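Local coordinates for protein endo-beta-1,4-glucanase (Ampullaria crossean, PDB 5XBU) that probably cleaves internal beta-1,4-glucosidic bonds in cellulose as a glycoside hydrolase family 45 endoglucanase, at residues G33-C38 and Q177-N182; T58-R63 and F106-A111. All blocks are in the same frame, centred on the assembly; numbering follows the deposited sequence.

Contact 1 (33-38 with 177-182) joins two loops about 15 Å from the centre of the chain. Contact 2 (58-63 with 106-111) joins two parallel strands and the turn that follows one of them, about 5 Å from that centre. The centres of the two contacts are about 11 Å apart. They meet where segment 33-38 passes segment 106-111. Ala37 N probably bonds to Asn110 OD1 at 2.9 Å, and Cys38 N to Thr109 O at 3.3 Å. Segment 33-38 therefore links the C-terminal tail to the turn just after strand 104-108. Three cysteines of contact 1 form disulfides to residues outside its segments, whereas contact 2 is held by sheet bonds and side-chain packing.

Contact 1: G33-C38 and Q177-N182; sequences GHKGAC and QCECHN
Cys178 rests its CB against Cys38 O at 3.5 Å, while its SG forms a disulfide with Cys40. Glu179 then reaches toward Lys35 from the partner loop. Their opposite charges are near each other, but Glu179 OE1 and Lys35 NZ are 4.4 Å apart, beyond a salt bridge. One water spans the gap and lies 2.7 Å from Lys35 NZ. Lys35 NZ is also held by the backbone oxygens of Ser45 and Gln42. Cys180 gives the closest approach. Its N makes a weak hydrogen bond of 3.3 Å to Cys38 O, with an N-H...O angle of 149°. The SG sits beside the backbone N (chi1 -63°), which brings Cys180 SG to 3.1 Å from Cys38 O. The same carbonyl oxygen thus meets the N, CB and SG of Cys180. Disulfides from Cys180 to Cys74 and from Cys38 to Cys78 tie both sides to another part of the chain. A type I turn runs from Cys178 to His181, closed by His181 N bonding to Cys178 O. The contact joins the loop between strand 22-30 and helix 50-54 to the tail after helix 169-175, with Ala37 and Cys38 packed on Phe65 of helix 62-65.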
ATOM      1  N   GLY A  33      11.595   1.382 -10.538  1.00 21.18           N
ATOM      2  CA  GLY A  33      12.895   0.906 -10.110  1.00 20.70           C
ATOM      3  C   GLY A  33      13.707   1.758  -9.160  1.00 20.42           C
ATOM      4  O   GLY A  33      14.917   1.548  -9.061  1.00 20.27           O
ATOM      5  N   HIS A  34      13.086   2.700  -8.455  1.00 20.45           N
ATOM      6  CA  HIS A  34      13.811   3.511  -7.485  1.00 21.28           C
ATOM      7  C   HIS A  34      14.101   2.697  -6.232  1.00 19.18           C
ATOM      8  O   HIS A  34      13.402   1.730  -5.909  1.00 19.48           O
ATOM      9  CB  HIS A  34      12.986   4.730  -7.064  1.00 24.02           C
ATOM     10  CG  HIS A  34      12.850   5.761  -8.142  1.00 26.65           C
ATOM     11  ND1 HIS A  34      13.934   6.214  -8.865  1.00 27.82           N
ATOM     12  CD2 HIS A  34      11.764   6.402  -8.635  1.00 27.69           C
ATOM     13  CE1 HIS A  34      13.516   7.096  -9.752  1.00 28.42           C
ATOM     14  NE2 HIS A  34      12.206   7.224  -9.635  1.00 28.35           N
ATOM     15  N   LYS A  35      15.096   3.154  -5.465  1.00 17.23           N
ATOM     16  CA  LYS A  35      15.353   2.541  -4.169  1.00 15.50           C
ATOM     17  C   LYS A  35      14.140   2.672  -3.260  1.00 14.64           C
ATOM     18  O   LYS A  35      13.712   1.698  -2.630  1.00 14.92           O
ATOM     19  CB  LYS A  35      16.574   3.186  -3.518  1.00 15.06           C
ATOM     20  CG  LYS A  35      16.816   2.655  -2.124  1.00 14.95           C
ATOM     21  CD  LYS A  35      18.189   3.013  -1.601  1.00 15.85           C
ATOM     22  CE  LYS A  35      18.340   4.503  -1.373  1.00 16.99           C
ATOM     23  NZ  LYS A  35      19.738   4.813  -0.930  1.00 17.70           N
ATOM     24  N   GLY A  36      13.577   3.867  -3.185  1.00 13.95           N
ATOM     25  CA  GLY A  36      12.366   4.092  -2.423  1.00 13.34           C
ATOM     26  C   GLY A  36      12.611   4.796  -1.094  1.00 12.41           C
ATOM     27  O   GLY A  36      13.735   4.950  -0.604  1.00 12.74           O
ATOM     28  N   ALA A  37      11.493   5.183  -0.500  1.00 11.58           N
ATOM     29  CA  ALA A  37      11.449   6.119   0.605  1.00 11.42           C
ATOM     30  C   ALA A  37      11.851   5.521   1.937  1.00 10.81           C
ATOM     31  O   ALA A  37      11.976   6.278   2.909  1.00 11.96           O
ATOM     32  CB  ALA A  37      10.045   6.707   0.699  1.00 12.08           C
ATOM     33  N   CYS A  38      12.044   4.199   2.020  1.00 10.23           N
ATOM     34  CA  CYS A  38      12.499   3.572   3.242  1.00 10.26           C
ATOM     35  C   CYS A  38      13.966   3.169   3.160  1.00 10.27           C
ATOM     36  O   CYS A  38      14.475   2.535   4.092  1.00 10.32           O
ATOM     37  CB  CYS A  38      11.629   2.383   3.636  1.00 10.49           C
ATOM     38  SG  CYS A  38       9.888   2.852   3.861  1.00  9.96           S
ATOM     39  N   GLN A 177      18.113  -4.509   6.534  1.00 13.99           N
ATOM     40  CA  GLN A 177      19.155  -3.860   5.758  1.00 14.86           C
ATOM     41  C   GLN A 177      18.729  -2.547   5.114  1.00 12.89           C
ATOM     42  O   GLN A 177      19.571  -1.893   4.492  1.00 13.56           O
ATOM     43  CB  GLN A 177      19.915  -4.788   4.823  1.00 17.19           C
ATOM     44  CG  GLN A 177      19.086  -5.243   3.741  1.00 18.22           C
ATOM     45  CD  GLN A 177      19.782  -6.187   2.718  1.00 18.54           C
ATOM     46  OE1 GLN A 177      19.109  -6.758   1.825  1.00 17.73           O
ATOM     47  NE2 GLN A 177      21.112  -6.336   2.826  1.00 19.30           N
ATOM     48  N   CYS A 178      17.476  -2.120   5.285  1.00 12.09           N
ATOM     49  CA  CYS A 178      17.090  -0.802   4.816  1.00 11.71           C
ATOM     50  C   CYS A 178      17.654   0.277   5.723  1.00 11.58           C
ATOM     51  O   CYS A 178      17.744   0.124   6.944  1.00 12.03           O
ATOM     52  CB  CYS A 178      15.569  -0.676   4.780  1.00 11.25           C
ATOM     53  SG  CYS A 178      14.797  -1.985   3.744  1.00 11.22           S
ATOM     54  N   GLU A 179      17.982   1.408   5.116  1.00 11.41           N
ATOM     55  CA  GLU A 179      18.634   2.471   5.885  1.00 12.26           C
ATOM     56  C   GLU A 179      17.721   3.032   6.966  1.00 12.31           C
ATOM     57  O   GLU A 179      18.199   3.505   8.002  1.00 13.89           O
ATOM     58  CB  GLU A 179      19.104   3.561   4.939  1.00 13.32           C
ATOM     59  CG  GLU A 179      19.990   4.581   5.614  1.00 14.93           C
ATOM     60  CD  GLU A 179      20.571   5.582   4.654  1.00 15.88           C
ATOM     61  OE1 GLU A 179      20.430   5.421   3.423  1.00 15.80           O
ATOM     62  OE2 GLU A 179      21.192   6.536   5.135  1.00 17.35           O
ATOM     63  N   CYS A 180      16.415   2.963   6.759  1.00 11.22           N
ATOM     64  CA  CYS A 180      15.472   3.503   7.733  1.00 11.44           C
ATOM     65  C   CYS A 180      15.239   2.586   8.928  1.00 11.98           C
ATOM     66  O   CYS A 180      14.556   2.981   9.873  1.00 13.61           O
ATOM     67  CB  CYS A 180      14.152   3.861   7.035  1.00 11.24           C
ATOM     68  SG  CYS A 180      14.355   5.131   5.813  1.00 11.10           S
ATOM     69  N   HIS A 181      15.751   1.353   8.887  1.00 12.41           N
ATOM     70  CA  HIS A 181      15.626   0.476  10.040  1.00 15.42           C
ATOM     71  C   HIS A 181      16.316   1.119  11.236  1.00 20.73           C
ATOM     72  O   HIS A 181      17.472   1.535  11.147  1.00 21.48           O
ATOM     73  CB  HIS A 181      16.174  -0.912   9.680  1.00 15.22           C
ATOM     74  CG  HIS A 181      16.124  -1.895  10.807  1.00 15.71           C
ATOM     75  ND1 HIS A 181      17.240  -2.281  11.512  1.00 16.02           N
ATOM     76  CD2 HIS A 181      15.091  -2.597  11.331  1.00 16.51           C
ATOM     77  CE1 HIS A 181      16.891  -3.156  12.438  1.00 16.60           C
ATOM     78  NE2 HIS A 181      15.594  -3.367  12.351  1.00 16.93           N
ATOM     79  N   ASN A 182      15.567   1.300  12.337  1.00 25.35           N
ATOM     80  CA  ASN A 182      16.048   1.977  13.551  1.00 30.10           C
ATOM     81  C   ASN A 182      16.321   3.470  13.339  1.00 32.52           C
ATOM     82  O   ASN A 182      17.292   4.015  13.865  1.00 32.88           O
ATOM     83  CB  ASN A 182      17.269   1.296  14.176  1.00 32.31           C
ATOM     84  CG  ASN A 182      17.014  -0.142  14.570  1.00 34.11           C
ATOM     85  OD1 ASN A 182      15.890  -0.542  14.858  1.00 34.83           O
ATOM     86  ND2 ASN A 182      18.079  -0.924  14.602  1.00 34.79           N
TER
HETATM   87  O   HOH W   1      19.496   3.693   1.518  1.00 15.47           O

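Contact 2: T58-R63 and F106-A111; sequences TAPSER and FMVTNA
Thr58 and Val108 form a parallel beta bridge between strands 57-60 and 104-108, in a mixed sheet consistent with the double-psi beta-barrel of this family. The short strand segments are inclined at 56°. Thr58 N donates to Met107 O at 2.9 Å. Thr58 O accepts from Thr109 N at 3.0 Å, with a nearly linear C=O...N angle of 161°. A weak third bond of 3.4 Å comes to Thr58 O from Asn110 N, as the chain turns beyond its strand. The Thr58 side chain crosses that of Phe106 at about a right angle, with Thr58 CG2 3.9 Å from Phe106 CB. Thr58 OG1, anti to the backbone N (chi1 -176°), bonds to Asp142 O of strand 140-144. Asn110 O is buried without a hydrogen-bond partner in the model. It meets carbon atoms: Ala59 CA at 3.2 Å, in a CA-H...O contact, and Pro60 CD at 3.1 Å. The CG and CD of Pro60 touch both methyls of Val108, the two side chains crossing obliquely. Pro60 CG lies 3.7 Å from Val108 CG2, and Pro60 CD is as close to Val108 CG1. An alanine here lacks CG and CD, which would probably leave a gap against the Val108 methyls and take one carbon contact from Asn110 O. Ala59 CB packs against the backbone carbons of Asn110 and Ala111. Strand 140-144 pairs with the other edge of strand 57-60, its Phe141 touching Thr58 and Pro60, and strand 81-86 pairs with 104-108; Phe65 of helix 62-65 packs on Val108 and Ala111.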
ATOM      1  N   THR A  58       5.069  -2.540  -0.869  1.00  8.78           N
ATOM      2  CA  THR A  58       4.106  -1.516  -1.190  1.00  8.68           C
ATOM      3  C   THR A  58       4.631  -0.114  -0.874  1.00  8.58           C
ATOM      4  O   THR A  58       5.454   0.096   0.025  1.00  8.86           O
ATOM      5  CB  THR A  58       2.761  -1.797  -0.469  1.00  8.83           C
ATOM      6  OG1 THR A  58       1.766  -0.849  -0.833  1.00  9.38           O
ATOM      7  CG2 THR A  58       2.846  -1.806   1.055  1.00  9.09           C
ATOM      8  N   ALA A  59       4.061   0.835  -1.612  1.00  8.56           N
ATOM      9  CA  ALA A  59       4.130   2.273  -1.370  1.00  8.53           C
ATOM     10  C   ALA A  59       2.733   2.736  -0.972  1.00  8.19           C
ATOM     11  O   ALA A  59       1.881   2.955  -1.845  1.00  8.73           O
ATOM     12  CB  ALA A  59       4.597   2.990  -2.634  1.00  9.36           C
ATOM     13  N   PRO A  60       2.452   2.901   0.319  1.00  8.13           N
ATOM     14  CA  PRO A  60       1.146   3.422   0.725  1.00  8.35           C
ATOM     15  C   PRO A  60       1.048   4.911   0.473  1.00  8.21           C
ATOM     16  O   PRO A  60       2.043   5.639   0.452  1.00  8.69           O
ATOM     17  CB  PRO A  60       1.078   3.133   2.232  1.00  8.40           C
ATOM     18  CG  PRO A  60       2.184   2.147   2.494  1.00  9.15           C
ATOM     19  CD  PRO A  60       3.244   2.512   1.502  1.00  8.44           C
ATOM     20  N   SER A  61      -0.187   5.379   0.410  1.00  8.20           N
ATOM     21  CA  SER A  61      -0.462   6.796   0.414  1.00  8.39           C
ATOM     22  C   SER A  61       0.242   7.486   1.591  1.00  7.88           C
ATOM     23  O   SER A  61       0.363   6.946   2.698  1.00  8.29           O
ATOM     24  CB  SER A  61      -1.981   6.996   0.410  1.00  8.77           C
ATOM     25  OG  SER A  61      -2.633   6.218   1.391  1.00  8.59           O
ATOM     26  N   GLU A  62       0.649   8.723   1.306  1.00  8.57           N
ATOM     27  CA  GLU A  62       1.579   9.477   2.140  1.00  8.94           C
ATOM     28  C   GLU A  62       1.172   9.574   3.611  1.00  8.91           C
ATOM     29  O   GLU A  62       2.021   9.409   4.493  1.00  9.13           O
ATOM     30  CB  GLU A  62       1.691  10.881   1.538  1.00 10.41           C
ATOM     31  CG  GLU A  62       2.691  11.800   2.201  1.00 11.20           C
ATOM     32  CD  GLU A  62       2.833  13.116   1.468  1.00 11.96           C
ATOM     33  OE1 GLU A  62       3.146  14.100   2.159  1.00 13.94           O
ATOM     34  OE2 GLU A  62       2.659  13.181   0.233  1.00 11.43           O
ATOM     35  N   ARG A  63      -0.084   9.916   3.901  1.00  8.89           N
ATOM     36  CA  ARG A  63      -0.447  10.151   5.293  1.00  9.30           C
ATOM     37  C   ARG A  63      -0.436   8.873   6.121  1.00  9.34           C
ATOM     38  O   ARG A  63      -0.173   8.943   7.326  1.00 11.41           O
ATOM     39  CB  ARG A  63      -1.765  10.907   5.391  1.00  9.71           C
ATOM     40  CG  ARG A  63      -1.674  12.341   4.892  1.00 10.49           C
ATOM     41  CD  ARG A  63      -0.918  13.287   5.880  1.00 11.64           C
ATOM     42  NE  ARG A  63      -0.800  14.619   5.258  1.00 12.29           N
ATOM     43  CZ  ARG A  63       0.146  14.969   4.397  1.00 13.10           C
ATOM     44  NH1 ARG A  63       1.188  14.173   4.198  1.00 13.98           N
ATOM     45  NH2 ARG A  63       0.021  16.103   3.725  1.00 13.67           N
ATOM     46  N   PHE A 106       1.961  -7.491   2.504  1.00  9.39           N
ATOM     47  CA  PHE A 106       2.922  -6.617   1.851  1.00  9.56           C
ATOM     48  C   PHE A 106       3.677  -5.825   2.911  1.00  9.01           C
ATOM     49  O   PHE A 106       3.092  -5.385   3.907  1.00  9.97           O
ATOM     50  CB  PHE A 106       2.245  -5.617   0.920  1.00  9.49           C
ATOM     51  CG  PHE A 106       1.520  -6.264  -0.236  1.00  9.48           C
ATOM     52  CD1 PHE A 106       0.247  -6.769  -0.056  1.00  9.95           C
ATOM     53  CD2 PHE A 106       2.115  -6.376  -1.483  1.00  9.88           C
ATOM     54  CE1 PHE A 106      -0.427  -7.388  -1.105  1.00 10.80           C
ATOM     55  CE2 PHE A 106       1.458  -6.995  -2.542  1.00 10.77           C
ATOM     56  CZ  PHE A 106       0.182  -7.503  -2.332  1.00 11.00           C
ATOM     57  N   MET A 107       4.953  -5.566   2.669  1.00  8.81           N
ATOM     58  CA  MET A 107       5.748  -4.705   3.542  1.00  8.46           C
ATOM     59  C   MET A 107       5.885  -3.311   2.954  1.00  8.15           C
ATOM     60  O   MET A 107       6.140  -3.143   1.758  1.00  8.49           O
ATOM     61  CB  MET A 107       7.128  -5.326   3.784  1.00  8.84           C
ATOM     62  CG  MET A 107       7.946  -4.536   4.819  1.00  9.06           C
ATOM     63  SD  MET A 107       9.376  -5.449   5.419  1.00  9.80           S
ATOM     64  CE  MET A 107      10.430  -5.407   3.955  1.00 10.61           C
ATOM     65  N   VAL A 108       5.730  -2.302   3.817  1.00  8.17           N
ATOM     66  CA  VAL A 108       5.909  -0.912   3.426  1.00  8.31           C
ATOM     67  C   VAL A 108       7.390  -0.623   3.220  1.00  8.50           C
ATOM     68  O   VAL A 108       8.179  -0.670   4.167  1.00  9.05           O
ATOM     69  CB  VAL A 108       5.345   0.023   4.506  1.00  8.72           C
ATOM     70  CG1 VAL A 108       5.610   1.453   4.141  1.00  8.98           C
ATOM     71  CG2 VAL A 108       3.854  -0.271   4.742  1.00  8.98           C
ATOM     72  N   THR A 109       7.757  -0.290   1.978  1.00  8.44           N
ATOM     73  CA  THR A 109       9.141   0.057   1.656  1.00  8.74           C
ATOM     74  C   THR A 109       9.256   1.363   0.897  1.00  8.84           C
ATOM     75  O   THR A 109      10.380   1.791   0.607  1.00 10.14           O
ATOM     76  CB  THR A 109       9.845  -1.050   0.872  1.00  9.53           C
ATOM     77  OG1 THR A 109       9.215  -1.130  -0.401  1.00 10.06           O
ATOM     78  CG2 THR A 109       9.817  -2.368   1.586  1.00 10.04           C
ATOM     79  N   ASN A 110       8.145   2.029   0.591  1.00  8.97           N
ATOM     80  CA  ASN A 110       8.180   3.231  -0.217  1.00  9.60           C
ATOM     81  C   ASN A 110       6.914   4.018   0.092  1.00  9.20           C
ATOM     82  O   ASN A 110       6.070   3.556   0.858  1.00  9.11           O
ATOM     83  CB  ASN A 110       8.343   2.811  -1.681  1.00 10.41           C
ATOM     84  CG  ASN A 110       8.673   3.946  -2.620  1.00 11.38           C
ATOM     85  OD1 ASN A 110       9.126   5.015  -2.220  1.00 10.99           O
ATOM     86  ND2 ASN A 110       8.460   3.709  -3.905  1.00 13.03           N
ATOM     87  N   ALA A 111       6.802   5.207  -0.504  1.00  9.89           N
ATOM     88  CA  ALA A 111       5.657   6.087  -0.304  1.00 10.20           C
ATOM     89  C   ALA A 111       5.018   6.448  -1.633  1.00 10.09           C
ATOM     90  O   ALA A 111       5.711   6.601  -2.642  1.00 11.05           O
ATOM     91  CB  ALA A 111       6.115   7.384   0.366  1.00 11.50           C
TER